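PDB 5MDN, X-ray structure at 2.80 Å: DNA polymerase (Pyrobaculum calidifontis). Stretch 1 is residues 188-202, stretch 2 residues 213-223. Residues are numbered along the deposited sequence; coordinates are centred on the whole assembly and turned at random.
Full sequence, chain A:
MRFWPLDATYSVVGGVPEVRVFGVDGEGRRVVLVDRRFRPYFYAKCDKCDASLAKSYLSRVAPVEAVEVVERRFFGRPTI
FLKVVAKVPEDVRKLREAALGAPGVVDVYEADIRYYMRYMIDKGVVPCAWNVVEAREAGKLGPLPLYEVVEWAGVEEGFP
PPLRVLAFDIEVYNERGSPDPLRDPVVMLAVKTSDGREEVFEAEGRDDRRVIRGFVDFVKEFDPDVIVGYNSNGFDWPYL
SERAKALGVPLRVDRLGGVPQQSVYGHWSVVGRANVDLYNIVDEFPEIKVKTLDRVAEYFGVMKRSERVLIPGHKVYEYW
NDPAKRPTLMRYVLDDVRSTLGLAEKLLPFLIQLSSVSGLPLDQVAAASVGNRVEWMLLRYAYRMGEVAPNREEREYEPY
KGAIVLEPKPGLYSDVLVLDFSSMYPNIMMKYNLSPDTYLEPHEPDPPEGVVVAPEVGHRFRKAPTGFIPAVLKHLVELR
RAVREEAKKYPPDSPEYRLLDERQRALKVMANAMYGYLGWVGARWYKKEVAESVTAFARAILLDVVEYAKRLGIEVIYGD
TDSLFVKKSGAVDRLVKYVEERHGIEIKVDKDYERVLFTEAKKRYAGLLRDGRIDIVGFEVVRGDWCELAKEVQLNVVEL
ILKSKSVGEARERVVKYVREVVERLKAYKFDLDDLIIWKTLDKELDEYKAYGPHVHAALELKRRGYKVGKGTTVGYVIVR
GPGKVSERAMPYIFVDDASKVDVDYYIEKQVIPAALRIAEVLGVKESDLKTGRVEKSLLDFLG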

# COMPACT_ATOMS: atom_id res chain seq x y z
N MET A 188 -7.76 -7.86 -25.35
CA MET A 188 -8.04 -9.10 -24.64
C MET A 188 -8.38 -8.80 -23.19
O MET A 188 -7.90 -7.82 -22.61
CB MET A 188 -6.85 -10.07 -24.70
CG MET A 188 -6.81 -10.96 -25.93
SD MET A 188 -5.40 -12.09 -25.88
CE MET A 188 -5.82 -13.22 -27.21
N LEU A 189 -9.23 -9.65 -22.61
CA LEU A 189 -9.59 -9.53 -21.20
C LEU A 189 -9.84 -10.94 -20.68
O LEU A 189 -10.82 -11.58 -21.08
CB LEU A 189 -10.82 -8.64 -21.01
CG LEU A 189 -11.19 -8.19 -19.60
CD1 LEU A 189 -11.96 -6.87 -19.66
CD2 LEU A 189 -12.01 -9.24 -18.87
N ALA A 190 -8.98 -11.41 -19.78
CA ALA A 190 -9.16 -12.71 -19.15
C ALA A 190 -9.75 -12.56 -17.76
O ALA A 190 -9.57 -11.54 -17.09
CB ALA A 190 -7.83 -13.46 -19.05
N VAL A 191 -10.48 -13.59 -17.33
CA VAL A 191 -11.02 -13.67 -15.98
C VAL A 191 -10.72 -15.06 -15.43
O VAL A 191 -10.73 -16.05 -16.17
CB VAL A 191 -12.54 -13.38 -15.94
CG1 VAL A 191 -12.83 -11.97 -16.43
CG2 VAL A 191 -13.30 -14.40 -16.79
N LYS A 192 -10.43 -15.13 -14.13
CA LYS A 192 -10.25 -16.39 -13.44
C LYS A 192 -10.94 -16.30 -12.09
O LYS A 192 -10.98 -15.23 -11.47
CB LYS A 192 -8.76 -16.73 -13.26
CG LYS A 192 -8.50 -18.15 -12.78
CD LYS A 192 -7.02 -18.49 -12.77
CE LYS A 192 -6.75 -19.79 -12.04
NZ LYS A 192 -7.24 -20.98 -12.80
N THR A 193 -11.49 -17.42 -11.64
CA THR A 193 -12.44 -17.43 -10.54
C THR A 193 -12.02 -18.45 -9.49
O THR A 193 -11.28 -19.40 -9.77
CB THR A 193 -13.87 -17.76 -11.01
OG1 THR A 193 -13.97 -19.17 -11.27
CG2 THR A 193 -14.21 -17.00 -12.27
N SER A 194 -12.50 -18.24 -8.26
CA SER A 194 -12.20 -19.17 -7.18
C SER A 194 -12.88 -20.51 -7.39
O SER A 194 -12.41 -21.53 -6.86
CB SER A 194 -12.61 -18.56 -5.84
OG SER A 194 -13.95 -18.10 -5.88
N ASP A 195 -14.00 -20.54 -8.11
CA ASP A 195 -14.60 -21.81 -8.51
C ASP A 195 -13.62 -22.67 -9.29
O ASP A 195 -13.48 -23.87 -9.05
CB ASP A 195 -15.87 -21.57 -9.33
CG ASP A 195 -17.05 -21.15 -8.47
OD1 ASP A 195 -16.93 -21.18 -7.23
OD2 ASP A 195 -18.10 -20.79 -9.05
N GLY A 196 -12.91 -22.06 -10.25
CA GLY A 196 -12.03 -22.79 -11.13
C GLY A 196 -12.23 -22.44 -12.59
O GLY A 196 -11.59 -23.02 -13.47
N ARG A 197 -13.11 -21.48 -12.86
CA ARG A 197 -13.38 -21.07 -14.23
C ARG A 197 -12.30 -20.13 -14.74
O ARG A 197 -11.71 -19.34 -13.99
CB ARG A 197 -14.74 -20.37 -14.33
CG ARG A 197 -15.93 -21.15 -13.80
CD ARG A 197 -17.20 -20.34 -14.02
NE ARG A 197 -18.18 -20.51 -12.95
CZ ARG A 197 -19.27 -19.76 -12.82
NH1 ARG A 197 -19.51 -18.78 -13.69
NH2 ARG A 197 -20.11 -19.97 -11.82
N GLU A 198 -12.04 -20.22 -16.05
CA GLU A 198 -11.25 -19.22 -16.76
C GLU A 198 -11.88 -18.98 -18.13
O GLU A 198 -12.34 -19.92 -18.78
CB GLU A 198 -9.80 -19.67 -16.97
CG GLU A 198 -9.08 -20.21 -15.74
CD GLU A 198 -7.63 -20.53 -16.03
OE1 GLU A 198 -7.12 -20.08 -17.08
OE2 GLU A 198 -6.99 -21.23 -15.22
N GLU A 199 -11.87 -17.72 -18.56
CA GLU A 199 -12.33 -17.35 -19.89
C GLU A 199 -11.57 -16.11 -20.35
O GLU A 199 -11.17 -15.28 -19.54
CB GLU A 199 -13.84 -17.09 -19.96
CG GLU A 199 -14.69 -18.35 -19.99
CD GLU A 199 -16.13 -18.08 -20.38
OE1 GLU A 199 -16.46 -16.91 -20.67
OE2 GLU A 199 -16.93 -19.03 -20.41
N VAL A 200 -11.39 -16.01 -21.66
CA VAL A 200 -10.73 -14.87 -22.29
C VAL A 200 -11.66 -14.34 -23.38
O VAL A 200 -12.01 -15.08 -24.31
CB VAL A 200 -9.37 -15.25 -22.89
CG1 VAL A 200 -8.61 -13.99 -23.29
CG2 VAL A 200 -8.57 -16.07 -21.89
N PHE A 201 -12.04 -13.08 -23.27
CA PHE A 201 -12.85 -12.41 -24.28
C PHE A 201 -11.92 -11.62 -25.18
O PHE A 201 -11.28 -10.66 -24.74
CB PHE A 201 -13.89 -11.50 -23.63
CG PHE A 201 -14.69 -12.17 -22.55
CD1 PHE A 201 -15.70 -13.07 -22.86
CD2 PHE A 201 -14.45 -11.88 -21.21
CE1 PHE A 201 -16.44 -13.68 -21.86
CE2 PHE A 201 -15.19 -12.48 -20.21
CZ PHE A 201 -16.18 -13.38 -20.54
N GLU A 202 -11.85 -12.01 -26.45
CA GLU A 202 -11.04 -11.31 -27.44
C GLU A 202 -11.94 -10.50 -28.36
O GLU A 202 -13.09 -10.88 -28.63
CB GLU A 202 -10.20 -12.27 -28.29
CG GLU A 202 -9.95 -13.64 -27.69
CD GLU A 202 -9.21 -14.55 -28.65
OE1 GLU A 202 -8.42 -14.04 -29.47
OE2 GLU A 202 -9.43 -15.78 -28.60
N ARG A 213 -18.93 -6.35 -23.22
CA ARG A 213 -20.19 -7.04 -22.97
C ARG A 213 -19.96 -8.37 -22.27
O ARG A 213 -20.69 -8.74 -21.34
CB ARG A 213 -20.94 -7.25 -24.29
CG ARG A 213 -22.37 -7.72 -24.12
CD ARG A 213 -23.21 -6.63 -23.47
NE ARG A 213 -23.52 -6.92 -22.07
CZ ARG A 213 -23.79 -5.99 -21.17
NH1 ARG A 213 -23.78 -4.71 -21.51
NH2 ARG A 213 -24.06 -6.33 -19.92
N GLY A 214 -18.94 -9.12 -22.71
CA GLY A 214 -18.66 -10.41 -22.09
C GLY A 214 -18.16 -10.28 -20.66
O GLY A 214 -18.53 -11.08 -19.80
N PHE A 215 -17.31 -9.29 -20.40
CA PHE A 215 -16.84 -9.05 -19.04
C PHE A 215 -18.00 -8.72 -18.10
O PHE A 215 -18.12 -9.31 -17.02
CB PHE A 215 -15.79 -7.94 -19.02
CG PHE A 215 -15.25 -7.63 -17.66
CD1 PHE A 215 -14.79 -8.64 -16.83
CD2 PHE A 215 -15.19 -6.32 -17.20
CE1 PHE A 215 -14.28 -8.35 -15.57
CE2 PHE A 215 -14.69 -6.03 -15.95
CZ PHE A 215 -14.23 -7.05 -15.13
N VAL A 216 -18.84 -7.77 -18.50
CA VAL A 216 -19.96 -7.35 -17.66
C VAL A 216 -20.90 -8.53 -17.39
O VAL A 216 -21.33 -8.76 -16.26
CB VAL A 216 -20.71 -6.17 -18.30
CG1 VAL A 216 -21.95 -5.84 -17.50
CG2 VAL A 216 -19.80 -4.96 -18.38
N ASP A 217 -21.23 -9.29 -18.44
CA ASP A 217 -22.13 -10.43 -18.27
C ASP A 217 -21.53 -11.49 -17.36
O ASP A 217 -22.25 -12.11 -16.57
CB ASP A 217 -22.48 -11.03 -19.63
CG ASP A 217 -23.50 -10.20 -20.39
OD1 ASP A 217 -24.39 -9.62 -19.73
OD2 ASP A 217 -23.42 -10.13 -21.64
N PHE A 218 -20.21 -11.70 -17.44
CA PHE A 218 -19.58 -12.71 -16.59
C PHE A 218 -19.61 -12.29 -15.13
O PHE A 218 -19.89 -13.12 -14.25
CB PHE A 218 -18.14 -12.97 -17.05
CG PHE A 218 -17.52 -14.18 -16.41
CD1 PHE A 218 -17.65 -15.43 -17.00
CD2 PHE A 218 -16.81 -14.07 -15.22
CE1 PHE A 218 -17.08 -16.55 -16.42
CE2 PHE A 218 -16.25 -15.19 -14.64
CZ PHE A 218 -16.38 -16.43 -15.23
N VAL A 219 -19.31 -11.02 -14.84
CA VAL A 219 -19.35 -10.54 -13.46
C VAL A 219 -20.76 -10.69 -12.88
O VAL A 219 -20.94 -11.14 -11.74
CB VAL A 219 -18.86 -9.09 -13.38
CG1 VAL A 219 -19.06 -8.52 -11.98
CG2 VAL A 219 -17.39 -9.00 -13.78
N LYS A 220 -21.78 -10.33 -13.67
CA LYS A 220 -23.15 -10.51 -13.22
C LYS A 220 -23.51 -11.99 -13.10
O LYS A 220 -24.29 -12.37 -12.22
CB LYS A 220 -24.11 -9.80 -14.18
CG LYS A 220 -23.92 -8.29 -14.25
CD LYS A 220 -25.03 -7.65 -15.07
CE LYS A 220 -25.01 -8.14 -16.51
NZ LYS A 220 -25.99 -7.41 -17.36
N GLU A 221 -22.95 -12.82 -13.98
CA GLU A 221 -23.26 -14.24 -13.97
C GLU A 221 -22.63 -14.92 -12.76
O GLU A 221 -23.30 -15.68 -12.04
CB GLU A 221 -22.73 -14.88 -15.27
CG GLU A 221 -23.15 -16.32 -15.54
CD GLU A 221 -24.64 -16.44 -15.76
OE1 GLU A 221 -25.24 -15.46 -16.26
OE2 GLU A 221 -25.22 -17.50 -15.45
N PHE A 222 -21.35 -14.64 -12.51
CA PHE A 222 -20.63 -15.25 -11.39
C PHE A 222 -20.99 -14.61 -10.05
O PHE A 222 -21.04 -15.30 -9.03
CB PHE A 222 -19.12 -15.14 -11.64
CG PHE A 222 -18.27 -15.65 -10.51
CD1 PHE A 222 -18.44 -16.93 -10.01
CD2 PHE A 222 -17.29 -14.84 -9.95
CE1 PHE A 222 -17.65 -17.39 -8.97
CE2 PHE A 222 -16.50 -15.29 -8.92
CZ PHE A 222 -16.68 -16.57 -8.42
N ASP A 223 -21.24 -13.29 -10.04
CA ASP A 223 -21.56 -12.52 -8.84
C ASP A 223 -20.42 -12.62 -7.82
O ASP A 223 -20.59 -13.23 -6.76
CB ASP A 223 -22.87 -12.99 -8.20
CG ASP A 223 -23.36 -12.05 -7.11
OD1 ASP A 223 -22.93 -10.88 -7.10
OD2 ASP A 223 -24.17 -12.49 -6.26

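No hydrogen bond or salt bridge joins the helix of residues 213-222 to the β-hairpin of residues 188-202; the two are held by aromatic packing, with Phe 215, Phe 218 and Phe 222 of the helix and Phe 201 of the hairpin at its centre. The contact buries 594 Å², both sides summed; Leu 189, Val 191, Thr 193, Phe 215 and Phe 222 are buried in the assembly. The helix runs nearly parallel to strand 188-193 (13°, closest axial approach 9.7 Å) and roughly antiparallel to strand 198-202 (153°, 9.0 Å), so it lies along the hairpin and touches both strands.

Alternation in the first strand directs Leu 189, Val 191 and Thr 193 toward the helix, whereas Ala 190 and Lys 192 point away. Leu 189 CD2 packs 3.5 Å from Phe 215 CD1, and a methyl of the same leucine lies over the face of that ring. The branched Val 191 serves two phenylalanines: CG1 sits at the edge of Phe 215, 3.9 Å from its CD1, while CG2 covers the face of Phe 218 in a CH-pi contact, 3.9 Å from the ring centroid.

Phe 218, the residue with the largest covered area, lies across both strands, with chi1 in the t well. Thr 193 CG2 meets its edge, 3.6 Å from Phe 218 CE2. The same threonine places CB over the face of Phe 222, 4.3 Å from the ring centroid, and its polar atom turns to the hairpin's own turn: Thr 193 OG1 accepts hydrogen bonds from Arg 197 N (2.9 Å) and Gly 196 N (3.2 Å). A threonine thus offers carbon to the helix while bracing the loop.

Closest packing of backbone against backbone occurs at Gly 214, whose CA is 6.5 Å from Phe 201 CA. Here the Phe 201 ring lies against the helix itself, with Gly 214 CA 4.0 Å from the ring centroid and Phe 201 CZ 3.4 Å from Gly 214 O. Glycine suits the site, since an ideal CB would fall 2.7 Å from Phe 201 CD1.

Charged residues border the exposed side. Asp 195 OD2 approaches the edge of Phe 222, 3.4 Å from CE1, and forms a salt bridge within the hairpin to Arg 197 NH2 at 3.5 Å. Phe 222 CD1 lies over one face of the Arg 197 guanidinium, 3.9 Å from NH2, and the aliphatic part of the arginine reaches Phe 218, with Arg 197 CD 4.2 Å from CZ. The long side chain therefore covers aromatic surface while its charge remains paired.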